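Local coordinates for protein tRNA dimethylallyltransferase (PDB 3EXA) that probably transfers a dimethylallyl group from dimethylallyl diphosphate to adenine 37 of tRNAs that read codons beginning with uridine, in a magnesium-dependent reaction, at residues 208-211 and 212-215; 263-266 and 267-271; 306-309 and 310-314. All coordinates share one frame; numbering follows the deposited sequence.

Contact 1: residues 208-211 and 212-215; sequences INRR and VDQM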
ATOM      1  N   ILE A 208     -22.246 -36.534   8.848  1.00 12.52           N
ATOM      2  CA  ILE A 208     -21.268 -35.595   9.377  1.00 11.42           C
ATOM      3  C   ILE A 208     -20.979 -35.929  10.848  1.00 13.78           C
ATOM      4  O   ILE A 208     -19.829 -35.862  11.285  1.00 11.75           O
ATOM      5  CB  ILE A 208     -21.755 -34.131   9.211  1.00 17.89           C
ATOM      6  CG1 ILE A 208     -21.745 -33.762   7.715  1.00 16.24           C
ATOM      7  CG2 ILE A 208     -20.884 -33.168  10.017  1.00  5.82           C
ATOM      8  CD1 ILE A 208     -22.318 -32.409   7.387  1.00  5.80           C
ATOM      9  N   ASN A 209     -22.008 -36.315  11.601  1.00 19.35           N
ATOM     10  CA  ASN A 209     -21.812 -36.679  12.998  1.00 14.40           C
ATOM     11  C   ASN A 209     -20.990 -37.959  13.092  1.00 13.39           C
ATOM     12  O   ASN A 209     -20.094 -38.086  13.934  1.00 14.08           O
ATOM     13  CB  ASN A 209     -23.143 -36.905  13.715  1.00 13.00           C
ATOM     14  CG  ASN A 209     -24.016 -35.672  13.741  1.00  9.22           C
ATOM     15  OD1 ASN A 209     -23.536 -34.543  13.877  1.00 13.69           O
ATOM     16  ND2 ASN A 209     -25.313 -35.884  13.629  1.00 13.67           N
ATOM     17  N   ARG A 210     -21.298 -38.917  12.236  1.00  5.30           N
ATOM     18  CA  ARG A 210     -20.558 -40.165  12.244  1.00 17.91           C
ATOM     19  C   ARG A 210     -19.105 -39.894  11.823  1.00 20.06           C
ATOM     20  O   ARG A 210     -18.175 -40.542  12.299  1.00 20.12           O
ATOM     21  CB  ARG A 210     -21.227 -41.185  11.310  1.00 24.43           C
ATOM     22  CG  ARG A 210     -20.397 -42.427  11.031  1.00 17.06           C
ATOM     23  CD  ARG A 210     -19.982 -43.099  12.314  1.00 23.85           C
ATOM     24  NE  ARG A 210     -19.182 -44.292  12.053  1.00 37.92           N
ATOM     25  CZ  ARG A 210     -18.480 -44.926  12.983  1.00 41.97           C
ATOM     26  NH1 ARG A 210     -18.481 -44.475  14.232  1.00 46.25           N
ATOM     27  NH2 ARG A 210     -17.781 -46.008  12.670  1.00 42.71           N
ATOM     28  N   ARG A 211     -18.907 -38.927  10.938  1.00 21.31           N
ATOM     29  CA  ARG A 211     -17.554 -38.603  10.525  1.00 21.01           C
ATOM     30  C   ARG A 211     -16.792 -38.150  11.769  1.00 21.04           C
ATOM     31  O   ARG A 211     -15.635 -38.522  11.966  1.00 18.85           O
ATOM     32  CB  ARG A 211     -17.561 -37.486   9.483  1.00 27.18           C
ATOM     33  CG  ARG A 211     -16.624 -37.710   8.305  1.00 39.91           C
ATOM     34  CD  ARG A 211     -15.510 -36.668   8.241  1.00 47.31           C
ATOM     35  NE  ARG A 211     -15.965 -35.320   8.594  1.00 54.71           N
ATOM     36  CZ  ARG A 211     -15.419 -34.197   8.130  1.00 59.33           C
ATOM     37  NH1 ARG A 211     -15.891 -33.017   8.516  1.00 49.15           N
ATOM     38  NH2 ARG A 211     -14.417 -34.252   7.259  1.00 52.26           N
ATOM     39  N   VAL A 212     -17.446 -37.357  12.617  1.00 16.89           N
ATOM     40  CA  VAL A 212     -16.807 -36.859  13.840  1.00 17.27           C
ATOM     41  C   VAL A 212     -16.425 -37.995  14.783  1.00 19.14           C
ATOM     42  O   VAL A 212     -15.297 -38.056  15.282  1.00 16.03           O
ATOM     43  CB  VAL A 212     -17.716 -35.860  14.595  1.00 11.98           C
ATOM     44  CG1 VAL A 212     -17.086 -35.476  15.937  1.00  8.01           C
ATOM     45  CG2 VAL A 212     -17.909 -34.627  13.756  1.00 10.24           C
ATOM     46  N   ASP A 213     -17.372 -38.889  15.035  1.00 23.75           N
ATOM     47  CA  ASP A 213     -17.097 -40.013  15.901  1.00 23.22           C
ATOM     48  C   ASP A 213     -15.914 -40.762  15.296  1.00 25.08           C
ATOM     49  O   ASP A 213     -14.983 -41.143  16.008  1.00 25.74           O
ATOM     50  CB  ASP A 213     -18.305 -40.945  15.993  1.00 26.23           C
ATOM     51  CG  ASP A 213     -19.570 -40.232  16.421  1.00 30.09           C
ATOM     52  OD1 ASP A 213     -19.508 -39.310  17.261  1.00 22.85           O
ATOM     53  OD2 ASP A 213     -20.648 -40.615  15.916  1.00 45.89           O
ATOM     54  N   GLN A 214     -15.942 -40.973  13.983  1.00 22.76           N
ATOM     55  CA  GLN A 214     -14.835 -41.677  13.333  1.00 26.96           C
ATOM     56  C   GLN A 214     -13.503 -41.030  13.691  1.00 21.74           C
ATOM     57  O   GLN A 214     -12.544 -41.727  14.006  1.00 23.77           O
ATOM     58  CB  GLN A 214     -14.991 -41.665  11.819  1.00 23.90           C
ATOM     59  CG  GLN A 214     -15.500 -42.948  11.220  1.00 38.14           C
ATOM     60  CD  GLN A 214     -15.769 -42.781   9.737  1.00 47.67           C
ATOM     61  OE1 GLN A 214     -14.900 -42.319   8.989  1.00 53.96           O
ATOM     62  NE2 GLN A 214     -16.972 -43.141   9.304  1.00 45.53           N
HETATM   63  N   MSE A 215     -13.450 -39.703  13.638  1.00 11.98           N
HETATM   64  CA  MSE A 215     -12.225 -38.993  13.973  1.00 24.55           C
HETATM   65  C   MSE A 215     -11.829 -39.254  15.422  1.00 21.44           C
HETATM   66  O   MSE A 215     -10.650 -39.443  15.726  1.00 22.98           O
HETATM   67  CB  MSE A 215     -12.387 -37.486  13.777  1.00 22.92           C
HETATM   68  CG  MSE A 215     -12.772 -37.075  12.377  1.00 23.29           C
HETATM   69 SE   MSE A 215     -12.973 -35.167  12.171  1.00 33.02          SE
HETATM   70  CE  MSE A 215     -12.215 -35.031  10.387  1.00 29.05           C
TER
HETATM   71  O   HOH W   1     -21.154 -43.649  15.801  1.00 26.35           O
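Arg211 and Met215 meet one turn apart on helix 201-218 of this P-loop NTPase-related transferase. Met215 is selenomethionine. Its methyl CE lies over one face of the Arg211 guanidinium, toward the rim, and is 3.9 Å from Arg211 NH2. The Arg211 chain bends at chi2 and again at chi3 to bring the group there. The two side chains cross obliquely.

A second pair is Arg210 and Gln214. CG of Arg210 stands anti to the backbone N (chi1 169°), and the chain then turns at chi2. This brings one face of the guanidinium over Gln214 CG, which is 4.0 Å from Arg210 CZ. The guanidinium and amide planes are 77° apart, far from a parallel stack. Arg210 NH1 also passes Asp213 CB at 3.9 Å. The charged ends of Arg210 and Asp213 do not touch. A water joins them instead, giving a hydrogen bond to Asp213 OD2 and taking a weak one from Arg210 NH1. The main charge partners lie elsewhere: Glu217 for Arg210 and Lys264 for Asp213.

The backbone sets these spacings with four i to i+4 hydrogen bonds. Asp213 N to Asn209 O is the one in the carbonyl plane, with an N-H...O angle of 166°. Gln214 N reaches Arg210 O at 2.8 Å.

On the inner side, Ile208 and Val212 pack on helix 256-279. Arg211 touches Thr12, a substrate-binding residue of the P-loop by similarity, so this helix face borders the probable active site. Arg211 NE is buried by the contact and has no partner in the model. The stem of Met215 stays close to the backbone: Met215 CG is 3.2 Å from Arg211 O.

Contact 2: residues 263-266 and 267-271; sequences LKRN and SRRYA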
ATOM      1  N   LEU A 263     -18.042 -29.789  18.190  1.00 14.01           N
ATOM      2  CA  LEU A 263     -17.349 -30.072  16.938  1.00 15.41           C
ATOM      3  C   LEU A 263     -18.363 -30.541  15.909  1.00 13.64           C
ATOM      4  O   LEU A 263     -18.316 -30.142  14.749  1.00 18.31           O
ATOM      5  CB  LEU A 263     -16.291 -31.162  17.144  1.00 18.97           C
ATOM      6  CG  LEU A 263     -15.688 -31.786  15.884  1.00 16.00           C
ATOM      7  CD1 LEU A 263     -15.251 -30.691  14.924  1.00 13.59           C
ATOM      8  CD2 LEU A 263     -14.509 -32.665  16.256  1.00 19.09           C
ATOM      9  N   LYS A 264     -19.279 -31.403  16.335  1.00 13.71           N
ATOM     10  CA  LYS A 264     -20.293 -31.905  15.430  1.00 12.13           C
ATOM     11  C   LYS A 264     -21.165 -30.768  14.914  1.00 14.11           C
ATOM     12  O   LYS A 264     -21.448 -30.675  13.715  1.00  9.88           O
ATOM     13  CB  LYS A 264     -21.159 -32.947  16.131  1.00 10.91           C
ATOM     14  CG  LYS A 264     -20.473 -34.307  16.294  1.00 12.40           C
ATOM     15  CD  LYS A 264     -21.352 -35.290  17.068  1.00 14.01           C
ATOM     16  CE  LYS A 264     -20.746 -36.692  17.097  1.00 15.74           C
ATOM     17  NZ  LYS A 264     -21.641 -37.682  17.762  1.00 12.64           N
ATOM     18  N   ARG A 265     -21.583 -29.905  15.832  1.00 15.60           N
ATOM     19  CA  ARG A 265     -22.423 -28.773  15.499  1.00 17.49           C
ATOM     20  C   ARG A 265     -21.691 -27.849  14.536  1.00 18.54           C
ATOM     21  O   ARG A 265     -22.216 -27.516  13.470  1.00 12.24           O
ATOM     22  CB  ARG A 265     -22.810 -28.043  16.784  1.00 23.32           C
ATOM     23  CG  ARG A 265     -23.688 -26.825  16.589  1.00 38.21           C
ATOM     24  CD  ARG A 265     -24.662 -26.691  17.763  1.00 50.12           C
ATOM     25  NE  ARG A 265     -24.000 -26.902  19.049  1.00 60.02           N
ATOM     26  CZ  ARG A 265     -23.014 -26.142  19.520  1.00 72.62           C
ATOM     27  NH1 ARG A 265     -22.469 -26.410  20.702  1.00 70.44           N
ATOM     28  NH2 ARG A 265     -22.574 -25.109  18.813  1.00 77.10           N
ATOM     29  N   ASN A 266     -20.475 -27.442  14.890  1.00 18.87           N
ATOM     30  CA  ASN A 266     -19.723 -26.569  13.995  1.00 17.60           C
ATOM     31  C   ASN A 266     -19.512 -27.235  12.636  1.00 13.91           C
ATOM     32  O   ASN A 266     -19.527 -26.555  11.614  1.00 16.90           O
ATOM     33  CB  ASN A 266     -18.360 -26.201  14.589  1.00 22.78           C
ATOM     34  CG  ASN A 266     -18.475 -25.420  15.877  1.00 16.01           C
ATOM     35  OD1 ASN A 266     -19.456 -24.716  16.103  1.00 19.45           O
ATOM     36  ND2 ASN A 266     -17.464 -25.534  16.727  1.00 13.96           N
ATOM     37  N   SER A 267     -19.318 -28.553  12.616  1.00  9.89           N
ATOM     38  CA  SER A 267     -19.118 -29.253  11.350  1.00  8.68           C
ATOM     39  C   SER A 267     -20.372 -29.186  10.481  1.00 16.60           C
ATOM     40  O   SER A 267     -20.282 -29.061   9.256  1.00 18.47           O
ATOM     41  CB  SER A 267     -18.744 -30.723  11.578  1.00 17.24           C
ATOM     42  OG  SER A 267     -17.424 -30.861  12.078  1.00 12.96           O
ATOM     43  N   ARG A 268     -21.541 -29.283  11.110  1.00 11.24           N
ATOM     44  CA  ARG A 268     -22.794 -29.216  10.371  1.00 18.55           C
ATOM     45  C   ARG A 268     -23.035 -27.788   9.891  1.00 19.68           C
ATOM     46  O   ARG A 268     -23.438 -27.574   8.749  1.00 14.65           O
ATOM     47  CB  ARG A 268     -23.973 -29.665  11.241  1.00 22.60           C
ATOM     48  CG  ARG A 268     -23.965 -31.142  11.610  1.00 14.14           C
ATOM     49  CD  ARG A 268     -25.279 -31.502  12.285  1.00  9.36           C
ATOM     50  NE  ARG A 268     -25.558 -30.631  13.420  1.00  9.12           N
ATOM     51  CZ  ARG A 268     -25.241 -30.916  14.682  1.00 18.82           C
ATOM     52  NH1 ARG A 268     -24.633 -32.056  14.976  1.00 17.16           N
ATOM     53  NH2 ARG A 268     -25.541 -30.067  15.653  1.00 10.20           N
ATOM     54  N   ARG A 269     -22.775 -26.822  10.772  1.00 23.06           N
ATOM     55  CA  ARG A 269     -22.951 -25.401  10.462  1.00 27.45           C
ATOM     56  C   ARG A 269     -22.062 -24.982   9.299  1.00 27.23           C
ATOM     57  O   ARG A 269     -22.434 -24.134   8.485  1.00 24.47           O
ATOM     58  CB  ARG A 269     -22.575 -24.544  11.673  1.00 29.43           C
ATOM     59  CG  ARG A 269     -23.619 -23.536  12.103  1.00 35.32           C
ATOM     60  CD  ARG A 269     -24.588 -24.163  13.090  1.00 40.40           C
ATOM     61  NE  ARG A 269     -24.691 -23.392  14.326  1.00 47.34           N
ATOM     62  CZ  ARG A 269     -23.688 -23.183  15.175  1.00 51.67           C
ATOM     63  NH1 ARG A 269     -23.892 -22.465  16.271  1.00 52.87           N
ATOM     64  NH2 ARG A 269     -22.485 -23.691  14.936  1.00 54.41           N
ATOM     65  N   TYR A 270     -20.872 -25.568   9.245  1.00 29.85           N
ATOM     66  CA  TYR A 270     -19.910 -25.252   8.200  1.00 29.48           C
ATOM     67  C   TYR A 270     -20.299 -25.877   6.857  1.00 27.26           C
ATOM     68  O   TYR A 270     -19.983 -25.331   5.801  1.00 24.12           O
ATOM     69  CB  TYR A 270     -18.519 -25.711   8.640  1.00 29.94           C
ATOM     70  CG  TYR A 270     -17.422 -25.456   7.637  1.00 33.09           C
ATOM     71  CD1 TYR A 270     -17.083 -26.419   6.689  1.00 32.45           C
ATOM     72  CD2 TYR A 270     -16.718 -24.254   7.640  1.00 39.18           C
ATOM     73  CE1 TYR A 270     -16.066 -26.192   5.766  1.00 38.54           C
ATOM     74  CE2 TYR A 270     -15.703 -24.014   6.722  1.00 41.51           C
ATOM     75  CZ  TYR A 270     -15.383 -24.985   5.790  1.00 41.44           C
ATOM     76  OH  TYR A 270     -14.387 -24.744   4.873  1.00 53.32           O
ATOM     77  N   ALA A 271     -20.983 -27.019   6.900  1.00 23.80           N
ATOM     78  CA  ALA A 271     -21.420 -27.674   5.672  1.00 22.78           C
ATOM     79  C   ALA A 271     -22.536 -26.818   5.079  1.00 24.72           C
ATOM     80  O   ALA A 271     -22.538 -26.516   3.885  1.00 18.65           O
ATOM     81  CB  ALA A 271     -21.941 -29.085   5.969  1.00 14.45           C
TER
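Ser267, Arg265 and Asn266 lie at the middle of a continuous stretch of helix 256-279, and each meets a neighbour three or four residues away. Ser267 OG bends back to the preceding turn and gives a hydrogen bond to Leu263 O at 2.9 Å. Its chi1 of -72° sets OG beside the backbone N and makes this return possible. Ser267 N also binds Leu263 O, at 2.8 Å. The two donors come from opposite faces of the carbonyl plane, and OG stands above that plane. The hydroxyl is thus satisfied inside the helix, and Leu263 CD1 packs against it.

Arg265 and Arg269 run side by side in the same direction. Arg265 CG sits over one face of the Arg269 guanidinium, 3.7 Å from Arg269 NH2. Beyond it the like charges approach, with Arg265 NH2 3.9 Å from Arg269 NH1. The two guanidinium planes are 84° apart. Asn266 OD1 meets the edge of the Arg269 guanidinium in its plane. The amide is nearly coplanar with it (13°), but the bond from Arg269 NH2 is weak and 3.4 Å long. The amide nitrogen of Asn266 binds Glu245.

Arg268 folds back along the helix with a bend at chi3. One face of its guanidinium rests over Lys264 O and Arg265 CA, and Arg268 NH2 is 3.4 Å from Arg265 CA. Arg268 NH1 probably hydrogen-bonds Asn209 OD1 of helix 201-218. With an alanine in its place, Asn209 OD1 would probably lose this donor, and the backbone at Lys264 and Arg265 would be left without its cover.

Farther along, Tyr270 touches Thr101, a tRNA-contacting site by similarity. Four basic side chains lie within six residues here. Lys264 is matched by Asp213, and Arg265 has a long, weak ion pair with Asp261. Arg265 and Arg269 probably repel each other where their ends approach.

Contact 3: residues 306-309 and 310-314; sequences AGKL and EEKSK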
ATOM      1  N   ALA A 306     -17.923 -34.786 -19.610  1.00 18.57           N
ATOM      2  CA  ALA A 306     -17.258 -35.062 -20.878  1.00 20.86           C
ATOM      3  C   ALA A 306     -17.924 -34.303 -22.024  1.00 23.21           C
ATOM      4  O   ALA A 306     -17.240 -33.737 -22.876  1.00 19.17           O
ATOM      5  CB  ALA A 306     -17.271 -36.570 -21.170  1.00 18.03           C
ATOM      6  N   GLY A 307     -19.257 -34.285 -22.039  1.00 28.40           N
ATOM      7  CA  GLY A 307     -19.976 -33.581 -23.088  1.00 15.22           C
ATOM      8  C   GLY A 307     -19.760 -32.077 -23.069  1.00 19.91           C
ATOM      9  O   GLY A 307     -19.349 -31.501 -24.077  1.00 21.12           O
ATOM     10  N   LYS A 308     -20.015 -31.434 -21.932  1.00 22.60           N
ATOM     11  CA  LYS A 308     -19.854 -29.980 -21.840  1.00 26.26           C
ATOM     12  C   LYS A 308     -18.444 -29.535 -22.210  1.00 25.51           C
ATOM     13  O   LYS A 308     -18.276 -28.515 -22.875  1.00 31.27           O
ATOM     14  CB  LYS A 308     -20.206 -29.474 -20.437  1.00 20.75           C
ATOM     15  CG  LYS A 308     -20.347 -27.955 -20.329  1.00 15.94           C
ATOM     16  CD  LYS A 308     -20.646 -27.542 -18.888  1.00 43.31           C
ATOM     17  CE  LYS A 308     -20.792 -26.021 -18.710  1.00 42.89           C
ATOM     18  NZ  LYS A 308     -21.080 -25.644 -17.291  1.00 32.72           N
ATOM     19  N   LEU A 309     -17.429 -30.286 -21.792  1.00 30.64           N
ATOM     20  CA  LEU A 309     -16.055 -29.921 -22.134  1.00 25.23           C
ATOM     21  C   LEU A 309     -15.864 -29.907 -23.647  1.00 24.66           C
ATOM     22  O   LEU A 309     -15.225 -29.006 -24.188  1.00 26.67           O
ATOM     23  CB  LEU A 309     -15.058 -30.893 -21.502  1.00 25.25           C
ATOM     24  CG  LEU A 309     -14.772 -30.687 -20.015  1.00 23.59           C
ATOM     25  CD1 LEU A 309     -13.871 -31.804 -19.513  1.00 20.41           C
ATOM     26  CD2 LEU A 309     -14.123 -29.326 -19.813  1.00 19.61           C
ATOM     27  N   GLU A 310     -16.429 -30.904 -24.322  1.00 25.05           N
ATOM     28  CA  GLU A 310     -16.322 -31.016 -25.774  1.00 23.60           C
ATOM     29  C   GLU A 310     -17.118 -29.969 -26.536  1.00 21.99           C
ATOM     30  O   GLU A 310     -16.646 -29.459 -27.547  1.00 20.59           O
ATOM     31  CB  GLU A 310     -16.780 -32.389 -26.254  1.00 25.21           C
ATOM     32  CG  GLU A 310     -16.609 -32.579 -27.751  1.00 24.83           C
ATOM     33  CD  GLU A 310     -15.152 -32.513 -28.166  1.00 36.86           C
ATOM     34  OE1 GLU A 310     -14.859 -32.639 -29.378  1.00 38.51           O
ATOM     35  OE2 GLU A 310     -14.296 -32.336 -27.272  1.00 37.06           O
ATOM     36  N   GLU A 311     -18.330 -29.663 -26.088  1.00 20.35           N
ATOM     37  CA  GLU A 311     -19.107 -28.666 -26.803  1.00 25.74           C
ATOM     38  C   GLU A 311     -18.531 -27.267 -26.587  1.00 24.17           C
ATOM     39  O   GLU A 311     -18.673 -26.400 -27.452  1.00 26.49           O
ATOM     40  CB  GLU A 311     -20.577 -28.700 -26.386  1.00 30.53           C
ATOM     41  CG  GLU A 311     -20.843 -28.062 -25.057  1.00 34.13           C
ATOM     42  CD  GLU A 311     -22.323 -27.928 -24.775  1.00 29.55           C
ATOM     43  OE1 GLU A 311     -23.048 -27.412 -25.649  1.00 26.61           O
ATOM     44  OE2 GLU A 311     -22.757 -28.331 -23.678  1.00 36.73           O
ATOM     45  N   LYS A 312     -17.880 -27.041 -25.447  1.00 21.13           N
ATOM     46  CA  LYS A 312     -17.279 -25.732 -25.187  1.00 24.10           C
ATOM     47  C   LYS A 312     -16.032 -25.634 -26.049  1.00 22.27           C
ATOM     48  O   LYS A 312     -15.735 -24.583 -26.611  1.00 28.92           O
ATOM     49  CB  LYS A 312     -16.917 -25.570 -23.702  1.00 24.83           C
ATOM     50  CG  LYS A 312     -18.124 -25.386 -22.790  1.00 27.82           C
ATOM     51  CD  LYS A 312     -17.739 -25.442 -21.318  1.00 36.38           C
ATOM     52  CE  LYS A 312     -16.976 -24.208 -20.865  1.00 39.44           C
ATOM     53  NZ  LYS A 312     -17.870 -23.035 -20.674  1.00 37.85           N
ATOM     54  N   SER A 313     -15.309 -26.742 -26.158  1.00 18.41           N
ATOM     55  CA  SER A 313     -14.111 -26.766 -26.976  1.00 24.11           C
ATOM     56  C   SER A 313     -14.493 -26.513 -28.438  1.00 28.57           C
ATOM     57  O   SER A 313     -13.853 -25.708 -29.114  1.00 30.30           O
ATOM     58  CB  SER A 313     -13.397 -28.112 -26.836  1.00 20.71           C
ATOM     59  OG  SER A 313     -12.196 -28.130 -27.588  1.00 34.06           O
ATOM     60  N   LYS A 314     -15.538 -27.180 -28.927  1.00 32.06           N
ATOM     61  CA  LYS A 314     -15.968 -26.983 -30.315  1.00 37.06           C
ATOM     62  C   LYS A 314     -16.419 -25.547 -30.564  1.00 39.81           C
ATOM     63  O   LYS A 314     -16.075 -24.951 -31.584  1.00 41.93           O
ATOM     64  CB  LYS A 314     -17.114 -27.932 -30.678  1.00 39.64           C
ATOM     65  CG  LYS A 314     -16.691 -29.350 -31.010  1.00 41.99           C
ATOM     66  CD  LYS A 314     -17.904 -30.233 -31.282  1.00 46.70           C
ATOM     67  CE  LYS A 314     -17.504 -31.694 -31.468  1.00 51.69           C
ATOM     68  NZ  LYS A 314     -18.672 -32.619 -31.379  1.00 51.59           N
TER
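This is a local contact within one helix, on the protein surface near the C-terminal end of the chain. Helix 294-317 carries both segments, and the side chains that meet are three or four residues apart. The main pair is Lys308 and Lys312. Their chains lie side by side and point the same way, so methylene groups do the touching: Lys308 CG is 3.8 Å from Lys312 CD. Lys308 is fully extended, with CG anti to the backbone N (chi1 -168°). Lys312 bends at chi3 and chi4. The ammonium groups remain apart, with Lys308 NZ 5.3 Å from Lys312 NZ, so two like charges probably repel each other mildly here.

The stem of Lys312 also lies over the preceding turn. Its CG is 3.1 Å from Lys308 O. Glu311 also packs on the Lys308 backbone. Its CG sits between the backbone N and the carbonyl carbon (chi1 77°), which brings Glu311 CG to 3.4 Å from Lys308 O. Glu311 OE2 passes Lys308 CG at 4.1 Å, a loose approach to the aliphatic chain.

The helical backbone bonds continue through both segments. Glu311 N to Gly307 O is 2.9 Å long with an N-H...O angle of 161°. Glu310 N to Ala306 O is longer, at 3.3 Å.

Leu309 is the buried residue of the group and faces the parallel sheet. It packs on Val6 of strand 4-9 and Val193 of strand 191-198. Lys308 touches Val193 too, while Lys312 and Ser313 touch Asn191. The helix therefore lies against these two adjacent strands.

In the fold
The three contacts follow one another along the chain, each within a single helix: 201-218, 256-279 and 294-317. Contacts 1 and 2 are neighbours, with centres 11 Å apart. Their helices are joined by a salt bridge from Asp213 OD1 to Lys264 NZ (2.7 Å) and by the Asn209-Arg268 pair. Both approach residues with substrate or tRNA roles by similarity, so this helix pair probably forms part of the active-site wall. Contact 3 stands apart, its centre 39 Å from that of contact 1 and 37 Å from that of contact 2. It lies on the parallel sheet, away from the annotated sites.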